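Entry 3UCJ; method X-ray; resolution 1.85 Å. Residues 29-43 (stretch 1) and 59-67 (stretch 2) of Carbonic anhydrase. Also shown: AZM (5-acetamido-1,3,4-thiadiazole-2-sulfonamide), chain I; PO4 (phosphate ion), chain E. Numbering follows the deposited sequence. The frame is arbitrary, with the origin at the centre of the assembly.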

ATOM      1  N   THR A  29     -11.812 -23.483 -31.838  1.00 40.61           N
ATOM      2  CA  THR A  29     -11.342 -22.095 -31.582  1.00 40.18           C
ATOM      3  C   THR A  29     -11.403 -21.720 -30.082  1.00 37.02           C
ATOM      4  O   THR A  29     -11.288 -20.559 -29.751  1.00 36.88           O
ATOM      5  CB  THR A  29     -12.094 -20.953 -32.378  1.00 41.50           C
ATOM      6  OG1 THR A  29     -13.464 -20.868 -31.942  1.00 42.85           O
ATOM      7  CG2 THR A  29     -12.017 -21.112 -33.911  1.00 45.63           C
ATOM      8  N   TYR A  30     -11.613 -22.718 -29.222  1.00 36.99           N
ATOM      9  CA  TYR A  30     -11.766 -22.515 -27.736  1.00 37.33           C
ATOM     10  C   TYR A  30     -10.636 -21.604 -27.200  1.00 36.73           C
ATOM     11  O   TYR A  30     -10.924 -20.611 -26.484  1.00 37.88           O
ATOM     12  CB  TYR A  30     -11.678 -23.856 -27.058  1.00 37.46           C
ATOM     13  CG  TYR A  30     -12.119 -23.851 -25.611  1.00 39.31           C
ATOM     14  CD1 TYR A  30     -13.473 -23.776 -25.269  1.00 36.33           C
ATOM     15  CD2 TYR A  30     -11.151 -23.956 -24.578  1.00 39.09           C
ATOM     16  CE1 TYR A  30     -13.883 -23.823 -23.925  1.00 42.79           C
ATOM     17  CE2 TYR A  30     -11.545 -24.013 -23.212  1.00 41.90           C
ATOM     18  CZ  TYR A  30     -12.894 -23.937 -22.897  1.00 43.74           C
ATOM     19  OH  TYR A  30     -13.263 -24.001 -21.571  1.00 46.11           O
ATOM     20  N   PHE A  31      -9.400 -21.900 -27.590  1.00 34.94           N
ATOM     21  CA  PHE A  31      -8.233 -21.054 -27.174  1.00 34.55           C
ATOM     22  C   PHE A  31      -7.887 -20.039 -28.270  1.00 34.58           C
ATOM     23  O   PHE A  31      -7.615 -18.830 -28.019  1.00 32.63           O
ATOM     24  CB  PHE A  31      -7.053 -21.929 -26.847  1.00 33.39           C
ATOM     25  CG  PHE A  31      -7.315 -22.900 -25.732  1.00 35.27           C
ATOM     26  CD1 PHE A  31      -7.571 -22.411 -24.414  1.00 33.77           C
ATOM     27  CD2 PHE A  31      -7.316 -24.272 -25.959  1.00 31.36           C
ATOM     28  CE1 PHE A  31      -7.848 -23.289 -23.389  1.00 36.33           C
ATOM     29  CE2 PHE A  31      -7.569 -25.197 -24.917  1.00 36.94           C
ATOM     30  CZ  PHE A  31      -7.810 -24.689 -23.604  1.00 37.69           C
ATOM     31  N   SER A  32      -7.939 -20.479 -29.552  1.00 33.68           N
ATOM     32  CA  SER A  32      -7.416 -19.590 -30.558  1.00 32.98           C
ATOM     33  C   SER A  32      -8.158 -18.298 -30.596  1.00 32.13           C
ATOM     34  O   SER A  32      -7.576 -17.245 -30.948  1.00 31.32           O
ATOM     35  CB  SER A  32      -7.329 -20.263 -31.994  1.00 34.89           C
ATOM     36  OG  SER A  32      -8.651 -20.699 -32.438  1.00 34.20           O
ATOM     37  N   LYS A  33      -9.469 -18.294 -30.298  1.00 34.63           N
ATOM     38  CA  LYS A  33     -10.130 -17.008 -30.460  1.00 34.73           C
ATOM     39  C   LYS A  33      -9.690 -15.941 -29.409  1.00 34.84           C
ATOM     40  O   LYS A  33      -9.953 -14.740 -29.597  1.00 33.20           O
ATOM     41  CB  LYS A  33     -11.650 -17.123 -30.373  1.00 35.89           C
ATOM     42  CG  LYS A  33     -12.085 -17.722 -29.080  1.00 37.54           C
ATOM     43  CD  LYS A  33     -13.579 -17.874 -28.958  1.00 44.66           C
ATOM     44  CE  LYS A  33     -13.834 -18.897 -27.878  1.00 47.98           C
ATOM     45  NZ  LYS A  33     -15.260 -19.007 -27.791  1.00 49.99           N
ATOM     46  N   VAL A  34      -8.998 -16.400 -28.349  1.00 34.22           N
ATOM     47  CA  VAL A  34      -8.499 -15.422 -27.353  1.00 34.11           C
ATOM     48  C   VAL A  34      -6.985 -15.377 -27.398  1.00 36.78           C
ATOM     49  O   VAL A  34      -6.338 -14.951 -26.404  1.00 35.66           O
ATOM     50  CB  VAL A  34      -8.993 -15.782 -25.909  1.00 32.99           C
ATOM     51  CG1 VAL A  34     -10.533 -15.526 -25.866  1.00 35.65           C
ATOM     52  CG2 VAL A  34      -8.639 -17.205 -25.511  1.00 32.82           C
ATOM     53  N   ALA A  35      -6.391 -15.785 -28.548  1.00 34.76           N
ATOM     54  CA  ALA A  35      -4.924 -15.884 -28.565  1.00 36.31           C
ATOM     55  C   ALA A  35      -4.375 -14.519 -28.504  1.00 35.82           C
ATOM     56  O   ALA A  35      -3.287 -14.328 -27.975  1.00 37.66           O
ATOM     57  CB  ALA A  35      -4.396 -16.643 -29.818  1.00 35.13           C
ATOM     58  N   GLY A  36      -5.086 -13.529 -29.046  1.00 33.48           N
ATOM     59  CA  GLY A  36      -4.460 -12.185 -29.080  1.00 33.07           C
ATOM     60  C   GLY A  36      -5.234 -10.995 -28.517  1.00 33.07           C
ATOM     61  O   GLY A  36      -4.832  -9.829 -28.706  1.00 33.49           O
ATOM     62  N   SER A  37      -6.376 -11.270 -27.879  1.00 32.18           N
ATOM     63  CA  SER A  37      -7.196 -10.222 -27.242  1.00 30.92           C
ATOM     64  C   SER A  37      -8.132 -10.864 -26.224  1.00 28.77           C
ATOM     65  O   SER A  37      -8.260 -12.113 -26.143  1.00 30.93           O
ATOM     66  CB  SER A  37      -8.128  -9.463 -28.258  1.00 31.21           C
ATOM     67  OG  SER A  37      -8.903 -10.493 -28.832  1.00 34.42           O
ATOM     68  N   GLN A  38      -8.750 -10.023 -25.384  1.00 29.78           N
ATOM     69  CA  GLN A  38      -9.826 -10.555 -24.477  1.00 30.44           C
ATOM     70  C   GLN A  38     -10.927  -9.527 -24.478  1.00 29.10           C
ATOM     71  O   GLN A  38     -10.688  -8.310 -24.560  1.00 30.90           O
ATOM     72  CB  GLN A  38      -9.338 -10.772 -22.977  1.00 29.28           C
ATOM     73  CG  GLN A  38      -8.887  -9.396 -22.359  1.00 31.14           C
ATOM     74  CD  GLN A  38      -8.243  -9.604 -20.884  1.00 30.78           C
ATOM     75  OE1 GLN A  38      -8.801 -10.385 -20.064  1.00 31.81           O
ATOM     76  NE2 GLN A  38      -7.191  -8.891 -20.592  1.00 30.82           N
ATOM     77  N   ALA A  39     -12.129 -10.021 -24.268  1.00 32.15           N
ATOM     78  CA  ALA A  39     -13.275  -9.131 -24.140  1.00 32.59           C
ATOM     79  C   ALA A  39     -14.309  -9.710 -23.156  1.00 34.46           C
ATOM     80  O   ALA A  39     -15.486 -10.046 -23.497  1.00 33.46           O
ATOM     81  CB  ALA A  39     -13.917  -8.835 -25.605  1.00 34.62           C
ATOM     82  N   PRO A  40     -13.908  -9.830 -21.844  1.00 33.21           N
ATOM     83  CA  PRO A  40     -14.779 -10.368 -20.814  1.00 31.37           C
ATOM     84  C   PRO A  40     -15.858  -9.368 -20.530  1.00 30.56           C
ATOM     85  O   PRO A  40     -15.606  -8.153 -20.573  1.00 32.34           O
ATOM     86  CB  PRO A  40     -13.782 -10.474 -19.569  1.00 29.66           C
ATOM     87  CG  PRO A  40     -12.857  -9.335 -19.796  1.00 29.51           C
ATOM     88  CD  PRO A  40     -12.546  -9.598 -21.313  1.00 31.07           C
ATOM     89  N   GLU A  41     -17.046  -9.870 -20.177  1.00 33.74           N
ATOM     90  CA  GLU A  41     -18.071  -8.984 -19.721  1.00 36.18           C
ATOM     91  C   GLU A  41     -18.102  -8.809 -18.191  1.00 34.53           C
ATOM     92  O   GLU A  41     -18.821  -7.956 -17.724  1.00 34.10           O
ATOM     93  CB  GLU A  41     -19.452  -9.481 -20.173  1.00 38.48           C
ATOM     94  CG  GLU A  41     -19.559  -9.275 -21.711  1.00 46.68           C
ATOM     95  CD  GLU A  41     -20.935  -9.607 -22.216  1.00 56.96           C
ATOM     96  OE1 GLU A  41     -21.429  -8.794 -23.059  1.00 62.03           O
ATOM     97  OE2 GLU A  41     -21.486 -10.651 -21.743  1.00 55.35           O
ATOM     98  N   TYR A  42     -17.344  -9.637 -17.464  1.00 32.29           N
ATOM     99  CA  TYR A  42     -17.455  -9.685 -15.986  1.00 29.83           C
ATOM    100  C   TYR A  42     -16.037  -9.388 -15.373  1.00 27.58           C
ATOM    101  O   TYR A  42     -15.032  -9.825 -15.934  1.00 28.54           O
ATOM    102  CB  TYR A  42     -17.801 -11.081 -15.543  1.00 29.64           C
ATOM    103  CG  TYR A  42     -19.245 -11.461 -15.854  1.00 34.51           C
ATOM    104  CD1 TYR A  42     -20.280 -11.118 -14.968  1.00 35.16           C
ATOM    105  CD2 TYR A  42     -19.548 -12.128 -17.058  1.00 36.54           C
ATOM    106  CE1 TYR A  42     -21.609 -11.426 -15.240  1.00 35.36           C
ATOM    107  CE2 TYR A  42     -20.883 -12.475 -17.354  1.00 43.68           C
ATOM    108  CZ  TYR A  42     -21.899 -12.098 -16.448  1.00 45.38           C
ATOM    109  OH  TYR A  42     -23.169 -12.410 -16.745  1.00 45.84           O
ATOM    110  N   LEU A  43     -16.035  -8.597 -14.314  1.00 27.60           N
ATOM    111  CA  LEU A  43     -14.898  -8.670 -13.298  1.00 27.13           C
ATOM    112  C   LEU A  43     -15.459  -9.436 -12.105  1.00 28.34           C
ATOM    113  O   LEU A  43     -16.543  -9.117 -11.670  1.00 28.57           O
ATOM    114  CB  LEU A  43     -14.600  -7.267 -12.890  1.00 26.79           C
ATOM    115  CG  LEU A  43     -13.677  -7.135 -11.582  1.00 28.98           C
ATOM    116  CD1 LEU A  43     -12.352  -7.734 -11.873  1.00 28.45           C
ATOM    117  CD2 LEU A  43     -13.510  -5.678 -11.258  1.00 25.21           C
ATOM    118  N   ASN A  59     -18.976 -22.165 -14.660  1.00 40.55           N
ATOM    119  CA  ASN A  59     -18.797 -22.847 -15.974  1.00 43.30           C
ATOM    120  C   ASN A  59     -18.458 -21.901 -17.108  1.00 44.52           C
ATOM    121  O   ASN A  59     -19.115 -21.912 -18.189  1.00 45.16           O
ATOM    122  CB  ASN A  59     -20.106 -23.594 -16.339  1.00 44.61           C
ATOM    123  CG  ASN A  59     -19.884 -24.768 -17.335  1.00 49.97           C
ATOM    124  OD1 ASN A  59     -18.799 -25.366 -17.432  1.00 53.15           O
ATOM    125  ND2 ASN A  59     -20.952 -25.109 -18.049  1.00 55.65           N
ATOM    126  N   MET A  60     -17.470 -21.050 -16.869  1.00 43.33           N
ATOM    127  CA  MET A  60     -17.023 -20.060 -17.861  1.00 42.69           C
ATOM    128  C   MET A  60     -15.792 -20.515 -18.572  1.00 42.45           C
ATOM    129  O   MET A  60     -14.942 -21.257 -17.986  1.00 42.47           O
ATOM    130  CB  MET A  60     -16.731 -18.744 -17.201  1.00 41.39           C
ATOM    131  CG  MET A  60     -18.018 -18.076 -16.856  1.00 42.12           C
ATOM    132  SD  MET A  60     -17.663 -16.621 -15.881  1.00 43.85           S
ATOM    133  CE  MET A  60     -19.162 -15.673 -16.082  1.00 43.07           C
ATOM    134  N   ALA A  61     -15.682 -20.102 -19.836  1.00 39.49           N
ATOM    135  CA  ALA A  61     -14.559 -20.555 -20.641  1.00 38.16           C
ATOM    136  C   ALA A  61     -13.508 -19.439 -20.581  1.00 36.22           C
ATOM    137  O   ALA A  61     -13.828 -18.327 -20.153  1.00 34.98           O
ATOM    138  CB  ALA A  61     -15.019 -20.821 -22.108  1.00 37.21           C
ATOM    139  N   PRO A  62     -12.283 -19.698 -21.051  1.00 36.79           N
ATOM    140  CA  PRO A  62     -11.337 -18.553 -21.062  1.00 36.22           C
ATOM    141  C   PRO A  62     -11.826 -17.254 -21.759  1.00 36.01           C
ATOM    142  O   PRO A  62     -12.457 -17.312 -22.851  1.00 34.98           O
ATOM    143  CB  PRO A  62     -10.111 -19.139 -21.781  1.00 34.51           C
ATOM    144  CG  PRO A  62     -10.133 -20.616 -21.415  1.00 37.04           C
ATOM    145  CD  PRO A  62     -11.615 -20.977 -21.375  1.00 36.79           C
ATOM    146  N   GLY A  63     -11.577 -16.082 -21.187  1.00 31.63           N
ATOM    147  CA  GLY A  63     -12.006 -14.841 -21.875  1.00 31.20           C
ATOM    148  C   GLY A  63     -13.324 -14.235 -21.378  1.00 31.78           C
ATOM    149  O   GLY A  63     -13.740 -13.151 -21.843  1.00 33.50           O
ATOM    150  N   GLU A  64     -13.979 -14.893 -20.410  1.00 32.44           N
ATOM    151  CA  GLU A  64     -15.244 -14.385 -19.887  1.00 33.22           C
ATOM    152  C   GLU A  64     -15.214 -13.633 -18.553  1.00 31.77           C
ATOM    153  O   GLU A  64     -16.086 -12.780 -18.307  1.00 31.69           O
ATOM    154  CB  GLU A  64     -16.205 -15.551 -19.705  1.00 34.08           C
ATOM    155  CG  GLU A  64     -16.532 -16.253 -21.042  1.00 40.00           C
ATOM    156  CD  GLU A  64     -17.731 -17.159 -20.836  1.00 46.55           C
ATOM    157  OE1 GLU A  64     -17.623 -18.354 -21.079  1.00 51.30           O
ATOM    158  OE2 GLU A  64     -18.783 -16.658 -20.357  1.00 54.05           O
ATOM    159  N   VAL A  65     -14.289 -13.968 -17.674  1.00 30.27           N
ATOM    160  CA  VAL A  65     -14.254 -13.310 -16.393  1.00 26.88           C
ATOM    161  C   VAL A  65     -12.834 -12.976 -15.939  1.00 26.38           C
ATOM    162  O   VAL A  65     -12.022 -13.839 -15.780  1.00 28.06           O
ATOM    163  CB  VAL A  65     -15.057 -14.100 -15.338  1.00 27.93           C
ATOM    164  CG1 VAL A  65     -14.483 -15.431 -15.149  1.00 28.22           C
ATOM    165  CG2 VAL A  65     -15.107 -13.373 -14.031  1.00 27.73           C
ATOM    166  N   PHE A  66     -12.603 -11.689 -15.777  1.00 26.48           N
ATOM    167  CA  PHE A  66     -11.382 -11.113 -15.267  1.00 27.67           C
ATOM    168  C   PHE A  66     -11.459 -11.236 -13.746  1.00 27.17           C
ATOM    169  O   PHE A  66     -12.475 -10.989 -13.189  1.00 27.18           O
ATOM    170  CB  PHE A  66     -11.348  -9.660 -15.666  1.00 25.56           C
ATOM    171  CG  PHE A  66      -9.994  -9.026 -15.667  1.00 27.12           C
ATOM    172  CD1 PHE A  66      -9.274  -8.908 -16.822  1.00 26.75           C
ATOM    173  CD2 PHE A  66      -9.492  -8.469 -14.539  1.00 28.61           C
ATOM    174  CE1 PHE A  66      -8.093  -8.285 -16.843  1.00 26.77           C
ATOM    175  CE2 PHE A  66      -8.301  -7.855 -14.554  1.00 27.50           C
ATOM    176  CZ  PHE A  66      -7.592  -7.752 -15.704  1.00 27.79           C
ATOM    177  N   VAL A  67     -10.362 -11.595 -13.099  1.00 27.33           N
ATOM    178  CA  VAL A  67     -10.393 -11.966 -11.701  1.00 27.81           C
ATOM    179  C   VAL A  67      -9.374 -11.295 -10.767  1.00 26.13           C
ATOM    180  O   VAL A  67      -8.226 -11.289 -11.039  1.00 26.05           O
ATOM    181  CB  VAL A  67     -10.243 -13.471 -11.564  1.00 26.85           C
ATOM    182  CG1 VAL A  67     -10.113 -13.854 -10.145  1.00 29.27           C
ATOM    183  CG2 VAL A  67     -11.405 -14.180 -12.211  1.00 28.18           C
TER
HETATM  184  C1  AZM I 229      -3.745  -6.647 -18.880  1.00 31.35           C
HETATM  185  C2  AZM I 229      -3.395  -4.327 -19.480  1.00 37.49           C
HETATM  186  C3  AZM I 229      -2.558  -2.279 -18.646  1.00 40.67           C
HETATM  187  C4  AZM I 229      -2.392  -0.792 -18.771  1.00 37.38           C
HETATM  188  N1  AZM I 229      -3.171  -9.278 -19.039  1.00 24.45           N
HETATM  189  N2  AZM I 229      -3.685  -5.059 -20.536  1.00 30.33           N
HETATM  190  N3  AZM I 229      -3.961  -6.480 -20.213  1.00 33.33           N
HETATM  191  N4  AZM I 229      -3.048  -3.008 -19.660  1.00 33.18           N
HETATM  192  O1  AZM I 229      -5.407  -8.476 -18.355  1.00 31.15           O
HETATM  193  O2  AZM I 229      -3.448  -7.838 -16.884  1.00 34.32           O
HETATM  194  O3  AZM I 229      -2.205  -2.815 -17.592  1.00 41.87           O
HETATM  195  S1  AZM I 229      -4.002  -8.222 -18.231  1.00 31.06           S
HETATM  196  S2  AZM I 229      -3.322  -5.213 -18.037  1.00 33.42           S
HETATM  197  P   PO4 E 230     -17.960 -16.862 -28.908  0.50 49.81           P
HETATM  198  O1  PO4 E 230     -17.733 -18.276 -29.257  0.50 46.30           O
HETATM  199  O2  PO4 E 230     -17.336 -15.934 -29.942  0.50 49.86           O
HETATM  200  O3  PO4 E 230     -19.439 -16.542 -28.788  0.50 47.90           O
HETATM  201  O4  PO4 E 230     -17.298 -16.610 -27.596  0.50 49.28           O
HETATM  202  O   HOH W   1     -12.912 -19.935 -24.645  1.00 41.15           O
HETATM  203  O   HOH W   2     -12.649 -12.753 -24.233  1.00 40.07           O
HETATM  204  O   HOH W   3     -17.952 -12.426 -20.265  1.00 50.73           O

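The apolar centre of the contact gathers around Pro 62, which is buried and whose CA-to-CB bond points toward stretch 1. Its rigid ring meets three side chains: Tyr 30 CE2 lies 3.5 Å from Pro 62 CD, Phe 31 CE1 lies 4.0 Å from Pro 62 CG, and Val 34 CG2 lies 4.5 Å from Pro 62 CB. Tyr 30 (chi1 t) and Phe 31 (chi1 m) leave their backbones sideways, yet their ring ends come nearer. Tyr 30 CE1 also packs 3.7 Å from Ala 61 CB.

Gly 63 follows in a type II turn from Ala 61 to Glu 64. At phi/psi 99/-2 a CB would jam against the preceding carbonyl, and an ideal CB would lie 3.0 Å from Val 34 CG1, so glycine is suited on both counts.

Farther along, the chains pair as parallel strands. Tyr 42 and Val 65 share one face, with Tyr 42 CB 3.8 Å from Val 65 CG2; Met 60 CE adds an off-centre CH-pi contact, 4.1 Å from the Tyr 42 ring centroid and 30° off its normal. Leu 43 and Phe 66 occupy the other face, both buried, as suits their apolar side chains, with Leu 43 CD1 4.0 Å from Phe 66 CD2. Phe 66 N donates to Tyr 42 O (3.1 Å, 162°), whereas the bond from Tyr 42 N to Glu 64 O is weak (3.5 Å, 142°).

Toward the polar edge, Pro 40 N approaches Gly 63 O to 3.3 Å but has no hydrogen to share. Two waters bridge the neighbouring backbone atoms: water 2 accepts from Ala 39 N (2.8 Å) and donates to Gly 63 O (2.7 Å), and water 3 similarly links Glu 41 N and Glu 64 O (both 2.7 Å). Gln 38 NE2 donates to AZM O1 (2.9 Å).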